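Local coordinates for tail spike protein (Acinetobacter phage vB_AbaP_AS12, PDB 6EU4) that forms the trimeric tailspike of the phage and probably recognises and degrades the capsular polysaccharide of its Acinetobacter baumannii host, at residues Ser102-Ile114 and Tyr125-Ile139. Sequence-based numbering, arbitrary orientation. Where two conformers were deposited one is given.
Sequences SFDSAIPIQKVLI and YHTSVPVYYNSNTTI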
loop_
_atom_site.group_PDB
_atom_site.type_symbol
_atom_site.label_atom_id
_atom_site.label_comp_id
_atom_site.label_asym_id
_atom_site.label_seq_id
_atom_site.Cartn_x
_atom_site.Cartn_y
_atom_site.Cartn_z
ATOM N N SER A 102 28.483 -33.539 -17.509
ATOM C CA SER A 102 28.381 -34.976 -17.723
ATOM C C SER A 102 28.221 -35.750 -16.427
ATOM O O SER A 102 28.049 -36.973 -16.468
ATOM C CB SER A 102 29.611 -35.484 -18.470
ATOM O OG SER A 102 30.786 -35.252 -17.704
ATOM N N PHE A 103 28.279 -35.085 -15.277
ATOM C CA PHE A 103 28.239 -35.767 -13.993
ATOM C C PHE A 103 26.903 -35.519 -13.311
ATOM O O PHE A 103 26.476 -34.367 -13.173
ATOM C CB PHE A 103 29.375 -35.305 -13.080
ATOM C CG PHE A 103 29.425 -36.053 -11.791
ATOM C CD1 PHE A 103 30.071 -37.279 -11.715
ATOM C CD2 PHE A 103 28.785 -35.561 -10.665
ATOM C CE1 PHE A 103 30.100 -37.985 -10.531
ATOM C CE2 PHE A 103 28.806 -36.264 -9.486
ATOM C CZ PHE A 103 29.461 -37.478 -9.416
ATOM N N ASP A 104 26.259 -36.599 -12.871
ATOM C CA ASP A 104 24.957 -36.523 -12.208
ATOM C C ASP A 104 25.178 -36.352 -10.708
ATOM O O ASP A 104 25.582 -37.303 -10.027
ATOM C CB ASP A 104 24.150 -37.789 -12.499
ATOM C CG ASP A 104 22.726 -37.729 -11.984
ATOM O OD1 ASP A 104 22.302 -36.692 -11.415
ATOM O OD2 ASP A 104 22.023 -38.755 -12.153
ATOM N N SER A 105 24.910 -35.150 -10.200
ATOM C CA SER A 105 25.078 -34.810 -8.795
ATOM C C SER A 105 23.805 -35.028 -7.966
ATOM O O SER A 105 23.772 -34.631 -6.794
ATOM C CB SER A 105 25.521 -33.347 -8.658
ATOM O OG SER A 105 26.879 -33.194 -9.037
ATOM N N ALA A 106 22.783 -35.676 -8.532
ATOM C CA ALA A 106 21.488 -35.827 -7.857
ATOM C C ALA A 106 21.610 -36.449 -6.467
ATOM O O ALA A 106 21.000 -35.974 -5.506
ATOM C CB ALA A 106 20.569 -36.701 -8.713
ATOM N N ILE A 107 22.356 -37.535 -6.351
ATOM C CA ILE A 107 22.404 -38.281 -5.095
ATOM C C ILE A 107 23.147 -37.449 -4.054
ATOM O O ILE A 107 22.630 -37.276 -2.942
ATOM C CB ILE A 107 23.014 -39.673 -5.314
ATOM C CG1 ILE A 107 22.007 -40.528 -6.103
ATOM C CG2 ILE A 107 23.377 -40.343 -3.984
ATOM C CD1 ILE A 107 22.573 -41.855 -6.639
ATOM N N PRO A 108 24.337 -36.908 -4.354
ATOM C CA PRO A 108 24.996 -36.032 -3.368
ATOM C C PRO A 108 24.152 -34.844 -2.955
ATOM O O PRO A 108 24.140 -34.491 -1.765
ATOM C CB PRO A 108 26.270 -35.571 -4.092
ATOM C CG PRO A 108 26.502 -36.534 -5.140
ATOM C CD PRO A 108 25.206 -37.176 -5.513
ATOM N N ILE A 109 23.486 -34.178 -3.907
ATOM C CA ILE A 109 22.639 -33.038 -3.549
ATOM C C ILE A 109 21.579 -33.488 -2.564
ATOM O O ILE A 109 21.329 -32.840 -1.541
ATOM C CB ILE A 109 21.985 -32.420 -4.798
ATOM C CG1 ILE A 109 23.006 -31.682 -5.673
ATOM C CG2 ILE A 109 20.841 -31.442 -4.407
ATOM C CD1 ILE A 109 22.519 -31.507 -7.082
ATOM N N GLN A 110 20.928 -34.605 -2.874
ATOM C CA GLN A 110 19.837 -35.054 -2.026
ATOM C C GLN A 110 20.325 -35.331 -0.611
ATOM O O GLN A 110 19.651 -34.974 0.365
ATOM C CB GLN A 110 19.183 -36.296 -2.636
ATOM C CG GLN A 110 17.876 -36.662 -1.971
ATOM C CD GLN A 110 16.877 -35.526 -2.048
ATOM O OE1 GLN A 110 16.332 -35.231 -3.119
ATOM N NE2 GLN A 110 16.681 -34.836 -0.929
ATOM N N LYS A 111 21.504 -35.950 -0.482
ATOM C CA LYS A 111 22.050 -36.234 0.843
ATOM C C LYS A 111 22.243 -34.962 1.661
ATOM O O LYS A 111 21.932 -34.945 2.860
ATOM C CB LYS A 111 23.373 -36.985 0.717
ATOM C CG LYS A 111 23.204 -38.443 0.307
ATOM C CD LYS A 111 24.526 -39.098 0.061
ATOM C CE LYS A 111 24.325 -40.546 -0.352
ATOM N NZ LYS A 111 25.605 -41.208 -0.684
ATOM N N VAL A 112 22.761 -33.892 1.052
ATOM C CA VAL A 112 23.018 -32.714 1.881
ATOM C C VAL A 112 21.713 -31.979 2.180
ATOM O O VAL A 112 21.579 -31.377 3.249
ATOM C CB VAL A 112 24.067 -31.761 1.270
ATOM C CG1 VAL A 112 25.409 -32.478 1.084
ATOM C CG2 VAL A 112 23.597 -31.139 -0.018
ATOM N N LEU A 113 20.725 -32.046 1.285
ATOM C CA LEU A 113 19.464 -31.350 1.535
ATOM C C LEU A 113 18.705 -31.912 2.731
ATOM O O LEU A 113 17.908 -31.186 3.341
ATOM C CB LEU A 113 18.566 -31.401 0.298
ATOM C CG LEU A 113 19.067 -30.596 -0.895
ATOM C CD1 LEU A 113 18.057 -30.639 -2.024
ATOM C CD2 LEU A 113 19.378 -29.152 -0.514
ATOM N N ILE A 114 18.919 -33.171 3.083
ATOM C CA ILE A 114 18.226 -33.758 4.231
ATOM C C ILE A 114 19.177 -34.021 5.396
ATOM O O ILE A 114 18.833 -34.759 6.313
ATOM C CB ILE A 114 17.462 -35.031 3.837
ATOM C CG1 ILE A 114 18.424 -36.109 3.323
ATOM C CG2 ILE A 114 16.419 -34.675 2.816
ATOM C CD1 ILE A 114 17.759 -37.475 3.118
ATOM N N TYR A 125 25.174 -27.495 -10.502
ATOM C CA TYR A 125 25.136 -28.936 -10.322
ATOM C C TYR A 125 24.077 -29.494 -11.261
ATOM O O TYR A 125 22.980 -28.938 -11.355
ATOM C CB TYR A 125 24.794 -29.294 -8.889
ATOM C CG TYR A 125 25.631 -28.600 -7.847
ATOM C CD1 TYR A 125 26.832 -29.143 -7.405
ATOM C CD2 TYR A 125 25.215 -27.397 -7.301
ATOM C CE1 TYR A 125 27.595 -28.501 -6.426
ATOM C CE2 TYR A 125 25.962 -26.749 -6.321
ATOM C CZ TYR A 125 27.135 -27.294 -5.890
ATOM O OH TYR A 125 27.862 -26.628 -4.930
ATOM N N HIS A 126 24.406 -30.580 -11.958
ATOM C CA HIS A 126 23.484 -31.204 -12.904
ATOM C C HIS A 126 22.816 -32.416 -12.267
ATOM O O HIS A 126 23.445 -33.164 -11.520
ATOM C CB HIS A 126 24.218 -31.608 -14.185
ATOM C CG HIS A 126 24.656 -30.429 -14.984
ATOM N ND1 HIS A 126 25.690 -29.608 -14.583
ATOM C CD2 HIS A 126 24.173 -29.904 -16.133
ATOM C CE1 HIS A 126 25.833 -28.635 -15.467
ATOM N NE2 HIS A 126 24.926 -28.793 -16.417
ATOM N N THR A 127 21.525 -32.584 -12.545
ATOM C CA THR A 127 20.722 -33.608 -11.892
ATOM C C THR A 127 19.864 -34.337 -12.910
ATOM O O THR A 127 19.324 -33.725 -13.832
ATOM C CB THR A 127 19.808 -32.995 -10.844
ATOM O OG1 THR A 127 19.007 -31.979 -11.473
ATOM C CG2 THR A 127 20.631 -32.408 -9.714
ATOM N N SER A 128 19.720 -35.649 -12.728
ATOM C CA SER A 128 18.872 -36.450 -13.603
ATOM C C SER A 128 17.498 -36.732 -13.006
ATOM O O SER A 128 16.630 -37.268 -13.710
ATOM C CB SER A 128 19.544 -37.775 -13.928
ATOM O OG SER A 128 19.497 -38.627 -12.794
ATOM N N VAL A 129 17.295 -36.406 -11.732
ATOM C CA VAL A 129 16.000 -36.547 -11.073
ATOM C C VAL A 129 15.742 -35.274 -10.279
ATOM O O VAL A 129 16.658 -34.465 -10.055
ATOM C CB VAL A 129 15.961 -37.797 -10.160
ATOM C CG1 VAL A 129 16.039 -39.084 -11.000
ATOM C CG2 VAL A 129 17.082 -37.765 -9.143
ATOM N N PRO A 130 14.503 -35.051 -9.849
ATOM C CA PRO A 130 14.255 -33.934 -8.933
ATOM C C PRO A 130 14.985 -34.169 -7.619
ATOM O O PRO A 130 15.271 -35.309 -7.236
ATOM C CB PRO A 130 12.729 -33.959 -8.735
ATOM C CG PRO A 130 12.202 -34.881 -9.820
ATOM C CD PRO A 130 13.290 -35.862 -10.049
ATOM N N VAL A 131 15.250 -33.076 -6.903
ATOM C CA VAL A 131 15.758 -33.138 -5.538
ATOM C C VAL A 131 14.731 -32.475 -4.642
ATOM O O VAL A 131 14.071 -31.515 -5.055
ATOM C CB VAL A 131 17.145 -32.483 -5.391
ATOM C CG1 VAL A 131 18.170 -33.265 -6.243
ATOM C CG2 VAL A 131 17.135 -31.001 -5.797
ATOM N N TYR A 132 14.554 -33.023 -3.449
ATOM C CA TYR A 132 13.525 -32.536 -2.550
ATOM C C TYR A 132 14.133 -32.006 -1.259
ATOM O O TYR A 132 15.251 -32.349 -0.866
ATOM C CB TYR A 132 12.494 -33.641 -2.254
ATOM C CG TYR A 132 13.015 -34.791 -1.418
ATOM C CD1 TYR A 132 13.042 -34.717 -0.028
ATOM C CD2 TYR A 132 13.488 -35.947 -2.023
ATOM C CE1 TYR A 132 13.530 -35.776 0.733
ATOM C CE2 TYR A 132 13.971 -37.002 -1.267
ATOM C CZ TYR A 132 13.979 -36.903 0.105
ATOM O OH TYR A 132 14.467 -37.934 0.859
ATOM N N TYR A 133 13.370 -31.135 -0.611
ATOM C CA TYR A 133 13.694 -30.673 0.719
ATOM C C TYR A 133 12.443 -30.789 1.576
ATOM O O TYR A 133 11.325 -30.813 1.058
ATOM C CB TYR A 133 14.222 -29.232 0.685
ATOM C CG TYR A 133 13.254 -28.196 0.118
ATOM C CD1 TYR A 133 13.090 -28.033 -1.254
ATOM C CD2 TYR A 133 12.528 -27.354 0.961
ATOM C CE1 TYR A 133 12.216 -27.085 -1.763
ATOM C CE2 TYR A 133 11.648 -26.399 0.445
ATOM C CZ TYR A 133 11.494 -26.273 -0.911
ATOM O OH TYR A 133 10.630 -25.327 -1.427
ATOM N N ASN A 134 12.644 -30.862 2.902
ATOM C CA ASN A 134 11.540 -31.035 3.830
ATOM C C ASN A 134 11.339 -29.752 4.596
ATOM O O ASN A 134 10.706 -28.813 4.078
ATOM C CB ASN A 134 11.791 -32.240 4.756
ATOM C CG ASN A 134 12.008 -33.542 4.002
ATOM O OD1 ASN A 134 12.987 -34.251 4.252
ATOM N ND2 ASN A 134 11.089 -33.880 3.098
ATOM N N SER A 135 11.807 -29.644 5.837
ATOM C CA SER A 135 11.548 -28.488 6.681
ATOM C C SER A 135 12.833 -28.063 7.370
ATOM O O SER A 135 13.800 -28.823 7.458
ATOM C CB SER A 135 10.452 -28.815 7.705
ATOM O OG SER A 135 9.217 -28.964 7.020
ATOM N N ASN A 136 12.831 -26.829 7.878
ATOM C CA ASN A 136 13.988 -26.285 8.586
ATOM C C ASN A 136 15.248 -26.385 7.740
ATOM O O ASN A 136 16.324 -26.732 8.229
ATOM C CB ASN A 136 14.182 -26.985 9.928
ATOM C CG ASN A 136 14.691 -26.049 11.009
ATOM O OD1 ASN A 136 13.931 -25.575 11.857
ATOM N ND2 ASN A 136 15.990 -25.789 10.988
ATOM N N THR A 137 15.112 -26.084 6.453
ATOM C CA THR A 137 16.204 -26.201 5.502
ATOM C C THR A 137 16.615 -24.815 5.041
ATOM O O THR A 137 15.783 -24.059 4.527
ATOM C CB THR A 137 15.780 -27.042 4.299
ATOM O OG1 THR A 137 15.190 -28.242 4.770
ATOM C CG2 THR A 137 16.975 -27.389 3.448
ATOM N N THR A 138 17.894 -24.492 5.202
ATOM C CA THR A 138 18.471 -23.262 4.670
ATOM C C THR A 138 19.436 -23.654 3.560
ATOM O O THR A 138 20.342 -24.471 3.779
ATOM C CB THR A 138 19.161 -22.444 5.767
ATOM O OG1 THR A 138 18.170 -21.967 6.691
ATOM C CG2 THR A 138 19.891 -21.233 5.180
ATOM N N ILE A 139 19.221 -23.080 2.370
ATOM C CA ILE A 139 20.035 -23.315 1.182
ATOM C C ILE A 139 20.436 -21.947 0.651
ATOM O O ILE A 139 19.566 -21.105 0.405
ATOM C CB ILE A 139 19.270 -24.095 0.097
ATOM C CG1 ILE A 139 18.652 -25.374 0.657
ATOM C CG2 ILE A 139 20.192 -24.385 -1.082
ATOM C CD1 ILE A 139 17.691 -26.054 -0.301
HETATM O O HOH W 1 26.913 -32.214 -11.548
HETATM O O HOH W 2 16.261 -36.873 -5.226
HETATM O O HOH W 3 15.252 -30.744 4.002
#
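The side-chain amide of Q110 closes a two-bond ring with the backbone of Y132: Y132 N gives a nearly straight bond (2.9 Å, 165°) to a lone pair of Q110 OE1, and Q110 NE2 donates to Y132 O. A bend at chi2 (58°) brings the amide back over the Y132 ring, stacked at 20° to it, with NE2 3.3 Å above its centre. A water joins Q110 OE1 to P130 O. On the side of the helix that faces the strands, I109 CG2 packs on V131 CG1 (3.7 Å), and I109 CD1 rests on Y125 CB at 3.7 Å. L113 straddles two strands: CD1 lies against V131 CG2, CD2 against I139 CD1. Helix 106-113 runs almost parallel to strand 131-133 and across strand 125-127, consistent with the N-terminal capping helix of the right-handed parallel beta-helix of tailspikes, set over its first rungs. At the helix start, S105 N bonds to H126 O (2.8 Å), and D104 holds S128 by both carboxylate oxygens: S128 OG donates to OD2 (2.6 Å), while OD1 receives S128 N on one face and A106 N on the other, the bond from A106 N closing an Asx turn. Further out, K97 N binds S105 OG, F149 of the next rung packs on I109 and Y125, and another water links L113 O to N134 N and T137 OG1.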